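PDB 4N54: inositol dehydrogenase from Lactobacillus casei, which probably oxidises scyllo-inositol with NAD+ as hydride acceptor, and is captured here with reduced cofactor and scyllo-inositol bound. Local coordinates for residues Phe136-Asp141 with Ile197-Trp202; Tyr165-Ala170 with Arg250-Gly255; Asp191-Asp196 with Ala244-Gly249. All coordinates share one frame; numbering follows the deposited sequence.

Contact 1: Phe136-Asp141 with Ile197-Trp202; sequences FMRRFD and IDVIRW. With NAI (1,4-dihydronicotinamide adenine dinucleotide), chain E.
R139 holds CG anti to its carbonyl carbon and runs extended from CG to NE, which puts its guanidinium against D198 and W202, one turn apart on helix 193-204. D198 has CG anti to the backbone N (chi1 -175°), and its carboxylate meets that guanidinium almost in one plane. R139 NE gives a nearly straight bond (169°) to the syn lone pair of D198 OD2, at 2.8 Å. R139 NH2 reaches D198 OD1 at 2.7 Å, tilted out of the carboxylate plane. W202 covers one face of the guanidinium in an off-centre cation-pi stack, planes 11° apart. R139 CA also sits over the six-membered ring of W202, 4.1 Å from its centroid. F136 stacks on the D198 carboxylate, with D198 CB 3.8 Å from its ring centroid. The contact joins the loop after strand 132-134 of the Rossmann sheet to a helix of the C-terminal domain. In the same loop, M137 SD takes a weak hydrogen bond from cofactor N7N at 3.5 Å. R201 NH1 lies 4.4 Å from R139 NH2, but R201 has salt bridges to E207 and D327. Two bonds and one indole face fix the R139 guanidinium, and the pairing probably keeps D198 ionised.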
loop_
_atom_site.group_PDB
_atom_site.type_symbol
_atom_site.label_atom_id
_atom_site.label_comp_id
_atom_site.label_asym_id
_atom_site.label_seq_id
_atom_site.Cartn_x
_atom_site.Cartn_y
_atom_site.Cartn_z
ATOM N N PHE A 136 -3.875 -28.837 -8.196
ATOM C CA PHE A 136 -3.855 -27.420 -8.464
ATOM C C PHE A 136 -4.406 -26.652 -7.257
ATOM O O PHE A 136 -5.538 -26.208 -7.256
ATOM C CB PHE A 136 -4.650 -27.110 -9.717
ATOM C CG PHE A 136 -3.968 -27.509 -10.985
ATOM C CD1 PHE A 136 -2.746 -26.994 -11.317
ATOM C CD2 PHE A 136 -4.562 -28.378 -11.858
ATOM C CE1 PHE A 136 -2.130 -27.347 -12.473
ATOM C CE2 PHE A 136 -3.948 -28.719 -13.019
ATOM C CZ PHE A 136 -2.735 -28.208 -13.324
ATOM N N MET A 137 -3.573 -26.499 -6.239
ATOM C CA MET A 137 -3.991 -25.964 -4.960
ATOM C C MET A 137 -4.472 -24.517 -4.969
ATOM O O MET A 137 -5.213 -24.125 -4.091
ATOM C CB MET A 137 -2.896 -26.137 -3.914
ATOM C CG MET A 137 -1.778 -25.133 -3.996
ATOM S SD MET A 137 -0.869 -25.209 -5.520
ATOM C CE MET A 137 0.319 -23.935 -5.236
ATOM N N ARG A 138 -4.061 -23.737 -5.954
ATOM C CA ARG A 138 -4.507 -22.363 -6.050
ATOM C C ARG A 138 -6.029 -22.241 -6.109
ATOM O O ARG A 138 -6.585 -21.266 -5.657
ATOM C CB ARG A 138 -3.884 -21.671 -7.244
ATOM C CG ARG A 138 -2.441 -21.330 -7.060
ATOM C CD ARG A 138 -1.890 -20.522 -8.189
ATOM N NE ARG A 138 -0.444 -20.651 -8.272
ATOM C CZ ARG A 138 0.318 -19.935 -9.068
ATOM N NH1 ARG A 138 -0.205 -19.020 -9.843
ATOM N NH2 ARG A 138 1.610 -20.127 -9.075
ATOM N N ARG A 139 -6.682 -23.248 -6.675
ATOM C CA ARG A 139 -8.135 -23.291 -6.742
ATOM C C ARG A 139 -8.755 -23.304 -5.362
ATOM O O ARG A 139 -9.913 -22.976 -5.206
ATOM C CB ARG A 139 -8.607 -24.515 -7.509
ATOM C CG ARG A 139 -8.178 -24.545 -8.938
ATOM C CD ARG A 139 -9.136 -25.336 -9.753
ATOM N NE ARG A 139 -8.754 -25.410 -11.144
ATOM C CZ ARG A 139 -9.566 -25.815 -12.104
ATOM N NH1 ARG A 139 -10.802 -26.163 -11.812
ATOM N NH2 ARG A 139 -9.143 -25.864 -13.346
ATOM N N PHE A 140 -7.966 -23.694 -4.372
ATOM C CA PHE A 140 -8.418 -23.727 -3.006
ATOM C C PHE A 140 -7.971 -22.521 -2.180
ATOM O O PHE A 140 -8.389 -22.365 -1.048
ATOM C CB PHE A 140 -7.966 -25.006 -2.334
ATOM C CG PHE A 140 -8.726 -26.213 -2.760
ATOM C CD1 PHE A 140 -8.306 -26.964 -3.824
ATOM C CD2 PHE A 140 -9.842 -26.614 -2.078
ATOM C CE1 PHE A 140 -8.994 -28.071 -4.197
ATOM C CE2 PHE A 140 -10.528 -27.721 -2.460
ATOM C CZ PHE A 140 -10.104 -28.445 -3.517
ATOM N N ASP A 141 -7.124 -21.683 -2.757
ATOM C CA ASP A 141 -6.617 -20.519 -2.061
ATOM C C ASP A 141 -7.682 -19.433 -1.824
ATOM O O ASP A 141 -8.379 -19.022 -2.741
ATOM C CB ASP A 141 -5.393 -19.940 -2.766
ATOM C CG ASP A 141 -4.829 -18.724 -2.050
ATOM O OD1 ASP A 141 -4.179 -18.901 -1.021
ATOM O OD2 ASP A 141 -5.055 -17.605 -2.515
ATOM N N ILE A 197 -1.546 -21.521 -16.072
ATOM C CA ILE A 197 -2.366 -22.008 -17.160
ATOM C C ILE A 197 -3.714 -22.449 -16.629
ATOM O O ILE A 197 -4.738 -22.083 -17.166
ATOM C CB ILE A 197 -1.681 -23.154 -17.895
ATOM C CG1 ILE A 197 -0.547 -22.607 -18.753
ATOM C CG2 ILE A 197 -2.675 -23.898 -18.739
ATOM C CD1 ILE A 197 0.223 -23.626 -19.429
ATOM N N ASP A 198 -3.695 -23.196 -15.541
ATOM C CA ASP A 198 -4.913 -23.655 -14.924
ATOM C C ASP A 198 -5.785 -22.520 -14.391
ATOM O O ASP A 198 -6.992 -22.585 -14.487
ATOM C CB ASP A 198 -4.618 -24.639 -13.821
ATOM C CG ASP A 198 -5.866 -25.226 -13.244
ATOM O OD1 ASP A 198 -6.497 -26.042 -13.920
ATOM O OD2 ASP A 198 -6.231 -24.861 -12.116
ATOM N N VAL A 199 -5.154 -21.495 -13.832
ATOM C CA VAL A 199 -5.852 -20.311 -13.372
ATOM C C VAL A 199 -6.538 -19.604 -14.516
ATOM O O VAL A 199 -7.681 -19.231 -14.412
ATOM C CB VAL A 199 -4.909 -19.346 -12.643
ATOM C CG1 VAL A 199 -5.516 -17.970 -12.539
ATOM C CG2 VAL A 199 -4.596 -19.881 -11.280
ATOM N N ILE A 200 -5.821 -19.438 -15.612
ATOM C CA ILE A 200 -6.378 -18.858 -16.815
ATOM C C ILE A 200 -7.583 -19.647 -17.313
ATOM O O ILE A 200 -8.572 -19.064 -17.685
ATOM C CB ILE A 200 -5.328 -18.727 -17.918
ATOM C CG1 ILE A 200 -4.216 -17.797 -17.455
ATOM C CG2 ILE A 200 -5.946 -18.193 -19.165
ATOM C CD1 ILE A 200 -3.112 -17.625 -18.396
ATOM N N ARG A 201 -7.502 -20.965 -17.270
ATOM C CA ARG A 201 -8.608 -21.810 -17.686
ATOM C C ARG A 201 -9.783 -21.778 -16.710
ATOM O O ARG A 201 -10.931 -21.752 -17.116
ATOM C CB ARG A 201 -8.136 -23.246 -17.881
ATOM C CG ARG A 201 -7.210 -23.423 -19.044
ATOM C CD ARG A 201 -6.771 -24.845 -19.170
ATOM N NE ARG A 201 -7.860 -25.698 -19.602
ATOM C CZ ARG A 201 -8.492 -26.555 -18.824
ATOM N NH1 ARG A 201 -8.144 -26.697 -17.561
ATOM N NH2 ARG A 201 -9.477 -27.270 -19.317
ATOM N N TRP A 202 -9.465 -21.800 -15.424
ATOM C CA TRP A 202 -10.452 -21.768 -14.366
ATOM C C TRP A 202 -11.258 -20.480 -14.420
ATOM O O TRP A 202 -12.457 -20.500 -14.265
ATOM C CB TRP A 202 -9.741 -21.900 -13.039
ATOM C CG TRP A 202 -10.568 -21.866 -11.822
ATOM C CD1 TRP A 202 -11.804 -22.380 -11.650
ATOM C CD2 TRP A 202 -10.201 -21.287 -10.577
ATOM N NE1 TRP A 202 -12.233 -22.161 -10.378
ATOM C CE2 TRP A 202 -11.262 -21.481 -9.700
ATOM C CE3 TRP A 202 -9.074 -20.616 -10.123
ATOM C CZ2 TRP A 202 -11.231 -21.041 -8.404
ATOM C CZ3 TRP A 202 -9.053 -20.173 -8.846
ATOM C CH2 TRP A 202 -10.121 -20.383 -7.997
HETATM P PA NAI E . 11.561 -33.494 -4.054
HETATM O O1A NAI E . 12.580 -33.839 -5.005
HETATM O O2A NAI E . 11.753 -32.499 -3.003
HETATM O O5B NAI E . 11.014 -34.757 -3.366
HETATM C C5B NAI E . 10.952 -35.971 -4.048
HETATM C C4B NAI E . 10.515 -37.094 -3.140
HETATM O O4B NAI E . 10.079 -38.146 -3.976
HETATM C C3B NAI E . 11.638 -37.680 -2.315
HETATM O O3B NAI E . 11.073 -38.185 -1.136
HETATM C C2B NAI E . 12.093 -38.884 -3.082
HETATM O O2B NAI E . 12.578 -39.853 -2.180
HETATM C C1B NAI E . 10.795 -39.335 -3.697
HETATM N N9A NAI E . 10.998 -40.116 -4.910
HETATM C C8A NAI E . 11.718 -39.762 -5.951
HETATM N N7A NAI E . 11.696 -40.699 -6.905
HETATM C C5A NAI E . 10.919 -41.675 -6.472
HETATM C C6A NAI E . 10.459 -42.966 -6.988
HETATM N N6A NAI E . 10.852 -43.362 -8.178
HETATM N N1A NAI E . 9.644 -43.712 -6.246
HETATM C C2A NAI E . 9.262 -43.278 -5.046
HETATM N N3A NAI E . 9.631 -42.111 -4.511
HETATM C C4A NAI E . 10.456 -41.284 -5.157
HETATM O O3 NAI E . 10.332 -33.062 -4.945
HETATM P PN NAI E . 9.202 -32.076 -4.517
HETATM O O1N NAI E . 9.700 -30.732 -4.624
HETATM O O2N NAI E . 8.599 -32.527 -3.292
HETATM O O5D NAI E . 8.160 -32.308 -5.663
HETATM C C5D NAI E . 7.187 -33.328 -5.620
HETATM C C4D NAI E . 6.044 -33.135 -6.602
HETATM O O4D NAI E . 5.186 -32.138 -6.117
HETATM C C3D NAI E . 6.487 -32.719 -7.982
HETATM O O3D NAI E . 5.697 -33.385 -8.935
HETATM C C2D NAI E . 6.208 -31.245 -7.988
HETATM O O2D NAI E . 5.907 -30.761 -9.279
HETATM C C1D NAI E . 5.048 -31.102 -7.028
HETATM N N1N NAI E . 5.099 -29.890 -6.253
HETATM C C2N NAI E . 4.021 -29.165 -6.221
HETATM C C3N NAI E . 3.937 -27.998 -5.518
HETATM C C7N NAI E . 2.672 -27.217 -5.557
HETATM O O7N NAI E . 2.716 -26.063 -5.361
HETATM N N7N NAI E . 1.517 -27.766 -5.804
HETATM C C4N NAI E . 5.119 -27.506 -4.735
HETATM C C5N NAI E . 6.237 -28.412 -4.842
HETATM C C6N NAI E . 6.180 -29.558 -5.589
#

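Contact 2: Tyr165-Ala170 with Arg250-Gly255; sequences YSIDPA and RNAAHG. With 2H3 ((1r,2r,3r,4r,5r,6r)-cyclohexane-1,2,3,4,5,6-hexol), chain F.
D168 and A252 carry the backbone pairing. A252 N donates to D168 O at 2.9 Å, and A170 N donates to A252 O at 2.8 Å. The second donor stands above the carbonyl plane. P169 and A252 thus form a parallel bridge. P169 CA also makes a CA-H...O contact with G255 O, 3.3 Å. Water 1 donates to both P169 O and R250 O. The pairing sits at the end of strand 159-169, in the mixed sheet of the GFO/IDH/MocA C-terminal domain. The chain leaves strand 243-249 on one side of strand 159-169, turns a corner at R250, and goes on to strand 257-264 on the other side. Among the charged contacts, the R250 side chain bends at chi2 (-68°) and lies beside D168, pointing the same way. R250 NH1 meets D168 OD2 on its anti side at 2.8 Å, while R250 NH2 is held by D191. D168 also accepts from the inositol: O5 to OD2 at 2.6 Å and O4 to OD1 at 2.9 Å. R250 NH1 adds a weak bond to inositol O6. Apolar packing is tight where I167 CG2 meets A252 CB at 3.5 Å. N251 ND2 bonds T265 O of the second subunit.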
loop_
_atom_site.group_PDB
_atom_site.type_symbol
_atom_site.label_atom_id
_atom_site.label_comp_id
_atom_site.label_asym_id
_atom_site.label_seq_id
_atom_site.Cartn_x
_atom_site.Cartn_y
_atom_site.Cartn_z
ATOM N N TYR A 165 2.222 -14.086 -12.714
ATOM C CA TYR A 165 3.630 -14.263 -12.373
ATOM C C TYR A 165 3.803 -15.366 -11.342
ATOM O O TYR A 165 3.104 -15.404 -10.349
ATOM C CB TYR A 165 4.216 -12.991 -11.782
ATOM C CG TYR A 165 4.549 -11.848 -12.707
ATOM C CD1 TYR A 165 4.034 -11.764 -13.985
ATOM C CD2 TYR A 165 5.390 -10.842 -12.288
ATOM C CE1 TYR A 165 4.344 -10.715 -14.798
ATOM C CE2 TYR A 165 5.705 -9.810 -13.086
ATOM C CZ TYR A 165 5.194 -9.740 -14.346
ATOM O OH TYR A 165 5.525 -8.690 -15.138
ATOM N N SER A 166 4.737 -16.269 -11.586
ATOM C CA SER A 166 5.139 -17.249 -10.594
ATOM C C SER A 166 6.661 -17.309 -10.516
ATOM O O SER A 166 7.309 -17.961 -11.308
ATOM C CB SER A 166 4.573 -18.626 -10.897
ATOM O OG SER A 166 3.175 -18.618 -11.007
ATOM N N ILE A 167 7.222 -16.600 -9.558
ATOM C CA ILE A 167 8.661 -16.483 -9.464
ATOM C C ILE A 167 9.125 -16.960 -8.102
ATOM O O ILE A 167 8.818 -16.356 -7.093
ATOM C CB ILE A 167 9.101 -15.052 -9.721
ATOM C CG1 ILE A 167 8.424 -14.519 -10.973
ATOM C CG2 ILE A 167 10.612 -14.966 -9.850
ATOM C CD1 ILE A 167 8.771 -13.150 -11.312
ATOM N N ASP A 168 9.837 -18.079 -8.090
ATOM C CA ASP A 168 10.374 -18.657 -6.872
ATOM C C ASP A 168 11.372 -17.715 -6.210
ATOM O O ASP A 168 11.946 -16.874 -6.859
ATOM C CB ASP A 168 11.046 -20.002 -7.165
ATOM C CG ASP A 168 10.232 -21.175 -6.707
ATOM O OD1 ASP A 168 9.358 -20.996 -5.856
ATOM O OD2 ASP A 168 10.481 -22.290 -7.179
ATOM N N PRO A 169 11.582 -17.875 -4.904
ATOM C CA PRO A 169 12.533 -17.062 -4.163
ATOM C C PRO A 169 13.973 -17.446 -4.449
ATOM O O PRO A 169 14.283 -18.613 -4.536
ATOM C CB PRO A 169 12.214 -17.420 -2.725
ATOM C CG PRO A 169 11.714 -18.754 -2.784
ATOM C CD PRO A 169 10.926 -18.843 -4.021
ATOM N N ALA A 170 14.834 -16.450 -4.560
ATOM C CA ALA A 170 16.257 -16.669 -4.724
ATOM C C ALA A 170 16.817 -17.462 -3.555
ATOM O O ALA A 170 17.727 -18.233 -3.720
ATOM C CB ALA A 170 16.958 -15.385 -4.866
ATOM N N ARG A 250 13.029 -18.313 -11.239
ATOM C CA ARG A 250 13.581 -18.942 -10.063
ATOM C C ARG A 250 14.391 -17.957 -9.230
ATOM O O ARG A 250 14.964 -18.331 -8.233
ATOM C CB ARG A 250 14.438 -20.143 -10.441
ATOM C CG ARG A 250 13.753 -21.209 -11.262
ATOM C CD ARG A 250 12.688 -21.947 -10.506
ATOM N NE ARG A 250 12.101 -23.022 -11.281
ATOM C CZ ARG A 250 11.165 -23.848 -10.840
ATOM N NH1 ARG A 250 10.690 -23.735 -9.621
ATOM N NH2 ARG A 250 10.715 -24.807 -11.615
ATOM N N ASN A 251 14.405 -16.700 -9.635
ATOM C CA ASN A 251 15.192 -15.682 -8.958
ATOM C C ASN A 251 14.423 -14.440 -8.538
ATOM O O ASN A 251 14.644 -13.369 -9.054
ATOM C CB ASN A 251 16.392 -15.275 -9.802
ATOM C CG ASN A 251 17.322 -14.350 -9.079
ATOM O OD1 ASN A 251 17.497 -14.449 -7.886
ATOM N ND2 ASN A 251 17.907 -13.446 -9.802
ATOM N N ALA A 252 13.526 -14.593 -7.581
ATOM C CA ALA A 252 12.878 -13.432 -6.994
ATOM C C ALA A 252 13.636 -13.051 -5.728
ATOM O O ALA A 252 13.743 -13.834 -4.810
ATOM C CB ALA A 252 11.443 -13.699 -6.714
ATOM N N ALA A 253 14.181 -11.848 -5.716
ATOM C CA ALA A 253 15.017 -11.383 -4.613
ATOM C C ALA A 253 14.238 -11.050 -3.355
ATOM O O ALA A 253 14.789 -11.037 -2.274
ATOM C CB ALA A 253 15.828 -10.199 -5.034
ATOM N N HIS A 254 12.954 -10.780 -3.507
ATOM C CA HIS A 254 12.164 -10.267 -2.404
ATOM C C HIS A 254 11.358 -11.316 -1.676
ATOM O O HIS A 254 10.878 -11.075 -0.590
ATOM C CB HIS A 254 11.276 -9.114 -2.859
ATOM C CG HIS A 254 10.243 -9.495 -3.866
ATOM N ND1 HIS A 254 10.511 -9.591 -5.208
ATOM C CD2 HIS A 254 8.930 -9.769 -3.724
ATOM C CE1 HIS A 254 9.409 -9.924 -5.848
ATOM N NE2 HIS A 254 8.435 -10.036 -4.970
ATOM N N GLY A 255 11.239 -12.490 -2.275
ATOM C CA GLY A 255 10.434 -13.550 -1.727
ATOM C C GLY A 255 9.805 -14.414 -2.796
ATOM O O GLY A 255 10.385 -14.625 -3.842
HETATM O O3 2H3 F . 4.577 -24.013 -6.598
HETATM C C3 2H3 F . 5.746 -24.358 -7.239
HETATM C C4 2H3 F . 6.934 -24.137 -6.343
HETATM O O4 2H3 F . 7.094 -22.792 -6.117
HETATM C C5 2H3 F . 8.201 -24.573 -7.019
HETATM O O5 2H3 F . 9.284 -24.366 -6.215
HETATM C C6 2H3 F . 8.115 -26.014 -7.400
HETATM O O6 2H3 F . 9.265 -26.415 -8.008
HETATM C C1 2H3 F . 6.997 -26.273 -8.346
HETATM O O1 2H3 F . 6.884 -27.630 -8.485
HETATM C C2 2H3 F . 5.581 -25.763 -7.714
HETATM O O2 2H3 F . 4.574 -25.812 -8.636
HETATM O O HOH W 1 14.851 -20.598 -6.476
#

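Contact 3: Asp191-Asp196 with Ala244-Gly249; sequences DMSIHD and AILVAG. With 2H3 ((1r,2r,3r,4r,5r,6r)-cyclohexane-1,2,3,4,5,6-hexol), chain F; NAI (1,4-dihydronicotinamide adenine dinucleotide), chain E.
M192, S193 and D196 rest on L246 and A248 of the strand, while D191 and H195 face the ligands and M192 does both. D191 comes first. Its CG is anti to the backbone N (chi1 -169°), and its carboxylate takes two adjacent hydroxyls of the inositol. O1 donates to D191 OD1 at 2.7 Å, and O6 donates to D191 OD2 at 2.7 Å. K108 bridges to OD1 and R250 to OD2, and both help to position the carboxylate. An alanine here removes both acceptors, and inositol O1 and O6 would probably be held less firmly, with K108 missing its carboxylate mate and R250 keeping D168 but losing its second acidic partner. M192 follows. Its CB touches A248 CB at 4.2 Å. Its chain then bends at chi2 and chi3 and brings SD over one face of the inositol ring, 3.5 Å from C5. S193 OG packs on A248 CB at 3.6 Å. It also shares water 2 with D196 OD2, and the water donates weakly to V247 O. This water gives the two segments a polar bridge. H195 NE2 lies 2.7 Å from inositol O2, which meets the imidazole edge in its plane; either could be the donor. D196 CB presses on L246 CD2 at 3.5 Å. Its carboxylate turns to S164, S166 and R138. The start of helix 193-204 thus packs on the face of strand 243-249 that carries L246 and A248. L246 also touches L338 of helix 325-344 on that side. Strand 159-169 runs beside it on one edge, and strand 231-238 on the other. On the opposite face, I245 and V247 pack against I245 of the second subunit.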
loop_
_atom_site.group_PDB
_atom_site.type_symbol
_atom_site.label_atom_id
_atom_site.label_comp_id
_atom_site.label_asym_id
_atom_site.label_seq_id
_atom_site.Cartn_x
_atom_site.Cartn_y
_atom_site.Cartn_z
ATOM N N ASP A 191 6.660 -26.994 -14.713
ATOM C CA ASP A 191 6.770 -27.047 -13.268
ATOM C C ASP A 191 6.087 -25.864 -12.593
ATOM O O ASP A 191 5.467 -26.027 -11.572
ATOM C CB ASP A 191 8.231 -27.111 -12.838
ATOM C CG ASP A 191 8.389 -27.430 -11.375
ATOM O OD1 ASP A 191 7.725 -28.358 -10.902
ATOM O OD2 ASP A 191 9.166 -26.742 -10.697
ATOM N N MET A 192 6.227 -24.686 -13.175
ATOM C CA MET A 192 5.712 -23.460 -12.597
ATOM C C MET A 192 4.517 -22.910 -13.356
ATOM O O MET A 192 3.451 -22.744 -12.794
ATOM C CB MET A 192 6.794 -22.385 -12.561
ATOM C CG MET A 192 7.900 -22.674 -11.617
ATOM S SD MET A 192 7.376 -22.747 -9.922
ATOM C CE MET A 192 7.165 -21.030 -9.600
ATOM N N SER A 193 4.730 -22.622 -14.631
ATOM C CA SER A 193 3.758 -21.948 -15.471
ATOM C C SER A 193 2.446 -22.710 -15.576
ATOM O O SER A 193 1.437 -22.151 -15.962
ATOM C CB SER A 193 4.334 -21.690 -16.859
ATOM O OG SER A 193 5.240 -20.624 -16.884
ATOM N N ILE A 194 2.463 -23.977 -15.207
ATOM C CA ILE A 194 1.282 -24.790 -15.322
ATOM C C ILE A 194 0.184 -24.381 -14.335
ATOM O O ILE A 194 -0.983 -24.531 -14.630
ATOM C CB ILE A 194 1.605 -26.281 -15.230
ATOM C CG1 ILE A 194 0.409 -27.092 -15.698
ATOM C CG2 ILE A 194 2.012 -26.653 -13.836
ATOM C CD1 ILE A 194 0.695 -28.455 -16.048
ATOM N N HIS A 195 0.571 -23.858 -13.177
ATOM C CA HIS A 195 -0.386 -23.303 -12.232
ATOM C C HIS A 195 -1.161 -22.152 -12.843
ATOM O O HIS A 195 -2.356 -22.039 -12.664
ATOM C CB HIS A 195 0.320 -22.779 -10.998
ATOM C CG HIS A 195 0.802 -23.839 -10.068
ATOM N ND1 HIS A 195 -0.032 -24.494 -9.198
ATOM C CD2 HIS A 195 2.038 -24.330 -9.847
ATOM C CE1 HIS A 195 0.669 -25.356 -8.494
ATOM N NE2 HIS A 195 1.928 -25.269 -8.864
ATOM N N ASP A 196 -0.444 -21.305 -13.563
ATOM C CA ASP A 196 -1.005 -20.130 -14.179
ATOM C C ASP A 196 -1.917 -20.490 -15.338
ATOM O O ASP A 196 -2.917 -19.849 -15.561
ATOM C CB ASP A 196 0.102 -19.225 -14.668
ATOM C CG ASP A 196 1.020 -18.782 -13.564
ATOM O OD1 ASP A 196 0.572 -18.041 -12.683
ATOM O OD2 ASP A 196 2.188 -19.177 -13.588
ATOM N N ALA A 244 -3.377 -13.202 -22.725
ATOM C CA ALA A 244 -2.693 -13.668 -21.526
ATOM C C ALA A 244 -1.182 -13.425 -21.552
ATOM O O ALA A 244 -0.548 -13.535 -22.584
ATOM C CB ALA A 244 -2.975 -15.080 -21.283
ATOM N N ILE A 245 -0.630 -13.061 -20.403
ATOM C CA ILE A 245 0.800 -12.824 -20.248
ATOM C C ILE A 245 1.288 -13.654 -19.083
ATOM O O ILE A 245 0.640 -13.713 -18.055
ATOM C CB ILE A 245 1.106 -11.354 -19.975
ATOM C CG1 ILE A 245 0.686 -10.488 -21.145
ATOM C CG2 ILE A 245 2.572 -11.149 -19.664
ATOM C CD1 ILE A 245 0.594 -9.054 -20.830
ATOM N N LEU A 246 2.407 -14.329 -19.264
ATOM C CA LEU A 246 2.993 -15.117 -18.206
ATOM C C LEU A 246 4.427 -14.687 -17.978
ATOM O O LEU A 246 5.112 -14.287 -18.901
ATOM C CB LEU A 246 2.962 -16.600 -18.538
ATOM C CG LEU A 246 1.657 -17.362 -18.755
ATOM C CD1 LEU A 246 1.952 -18.789 -19.090
ATOM C CD2 LEU A 246 0.743 -17.285 -17.560
ATOM N N VAL A 247 4.842 -14.728 -16.721
ATOM C CA VAL A 247 6.240 -14.704 -16.347
ATOM C C VAL A 247 6.446 -15.768 -15.288
ATOM O O VAL A 247 5.637 -15.924 -14.400
ATOM C CB VAL A 247 6.705 -13.333 -15.818
ATOM C CG1 VAL A 247 8.112 -13.405 -15.359
ATOM C CG2 VAL A 247 6.582 -12.269 -16.867
ATOM N N ALA A 248 7.517 -16.527 -15.414
ATOM C CA ALA A 248 7.923 -17.479 -14.408
ATOM C C ALA A 248 9.419 -17.382 -14.242
ATOM O O ALA A 248 10.109 -16.889 -15.115
ATOM C CB ALA A 248 7.535 -18.847 -14.779
ATOM N N GLY A 249 9.908 -17.853 -13.106
ATOM C CA GLY A 249 11.294 -17.664 -12.758
ATOM C C GLY A 249 11.730 -18.331 -11.483
ATOM O O GLY A 249 10.924 -18.858 -10.746
HETATM O O3 2H3 F . 4.577 -24.013 -6.598
HETATM C C3 2H3 F . 5.746 -24.358 -7.239
HETATM C C4 2H3 F . 6.934 -24.137 -6.343
HETATM O O4 2H3 F . 7.094 -22.792 -6.117
HETATM C C5 2H3 F . 8.201 -24.573 -7.019
HETATM O O5 2H3 F . 9.284 -24.366 -6.215
HETATM C C6 2H3 F . 8.115 -26.014 -7.400
HETATM O O6 2H3 F . 9.265 -26.415 -8.008
HETATM C C1 2H3 F . 6.997 -26.273 -8.346
HETATM O O1 2H3 F . 6.884 -27.630 -8.485
HETATM C C2 2H3 F . 5.581 -25.763 -7.714
HETATM O O2 2H3 F . 4.574 -25.812 -8.636
HETATM P PA NAI E . 11.561 -33.494 -4.054
HETATM O O1A NAI E . 12.580 -33.839 -5.005
HETATM O O2A NAI E . 11.753 -32.499 -3.003
HETATM O O5B NAI E . 11.014 -34.757 -3.366
HETATM C C5B NAI E . 10.952 -35.971 -4.048
HETATM C C4B NAI E . 10.515 -37.094 -3.140
HETATM O O4B NAI E . 10.079 -38.146 -3.976
HETATM C C3B NAI E . 11.638 -37.680 -2.315
HETATM O O3B NAI E . 11.073 -38.185 -1.136
HETATM C C2B NAI E . 12.093 -38.884 -3.082
HETATM O O2B NAI E . 12.578 -39.853 -2.180
HETATM C C1B NAI E . 10.795 -39.335 -3.697
HETATM N N9A NAI E . 10.998 -40.116 -4.910
HETATM C C8A NAI E . 11.718 -39.762 -5.951
HETATM N N7A NAI E . 11.696 -40.699 -6.905
HETATM C C5A NAI E . 10.919 -41.675 -6.472
HETATM C C6A NAI E . 10.459 -42.966 -6.988
HETATM N N6A NAI E . 10.852 -43.362 -8.178
HETATM N N1A NAI E . 9.644 -43.712 -6.246
HETATM C C2A NAI E . 9.262 -43.278 -5.046
HETATM N N3A NAI E . 9.631 -42.111 -4.511
HETATM C C4A NAI E . 10.456 -41.284 -5.157
HETATM O O3 NAI E . 10.332 -33.062 -4.945
HETATM P PN NAI E . 9.202 -32.076 -4.517
HETATM O O1N NAI E . 9.700 -30.732 -4.624
HETATM O O2N NAI E . 8.599 -32.527 -3.292
HETATM O O5D NAI E . 8.160 -32.308 -5.663
HETATM C C5D NAI E . 7.187 -33.328 -5.620
HETATM C C4D NAI E . 6.044 -33.135 -6.602
HETATM O O4D NAI E . 5.186 -32.138 -6.117
HETATM C C3D NAI E . 6.487 -32.719 -7.982
HETATM O O3D NAI E . 5.697 -33.385 -8.935
HETATM C C2D NAI E . 6.208 -31.245 -7.988
HETATM O O2D NAI E . 5.907 -30.761 -9.279
HETATM C C1D NAI E . 5.048 -31.102 -7.028
HETATM N N1N NAI E . 5.099 -29.890 -6.253
HETATM C C2N NAI E . 4.021 -29.165 -6.221
HETATM C C3N NAI E . 3.937 -27.998 -5.518
HETATM C C7N NAI E . 2.672 -27.217 -5.557
HETATM O O7N NAI E . 2.716 -26.063 -5.361
HETATM N N7N NAI E . 1.517 -27.766 -5.804
HETATM C C4N NAI E . 5.119 -27.506 -4.735
HETATM C C5N NAI E . 6.237 -28.412 -4.842
HETATM C C6N NAI E . 6.180 -29.558 -5.589
HETATM O O HOH W 2 4.180 -18.287 -15.539
#

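Contacts 1 and 3 share helix 193-204, with centres 11 Å apart. Contacts 2 and 3 share a sheet, with strands 159-169 and 243-249 side by side; their centres are 12 Å apart. R138 of contact 1 ties all three together. Its NH1 bridges to D196 OD1 at 3.1 Å, and its NH2 lies 2.9 Å from S166 OG. S166 OG in turn lies 2.8 Å from D196 OD2. Contacts 2 and 3 meet again where R250 NH2 grips D191 OD2 at 2.6 Å, beside the inositol. Contact 1 reaches the nicotinamide end of the cofactor. In the pocket that contacts 2 and 3 line, cofactor C4N stands 3.5 Å from inositol C2, consistent with hydride transfer there.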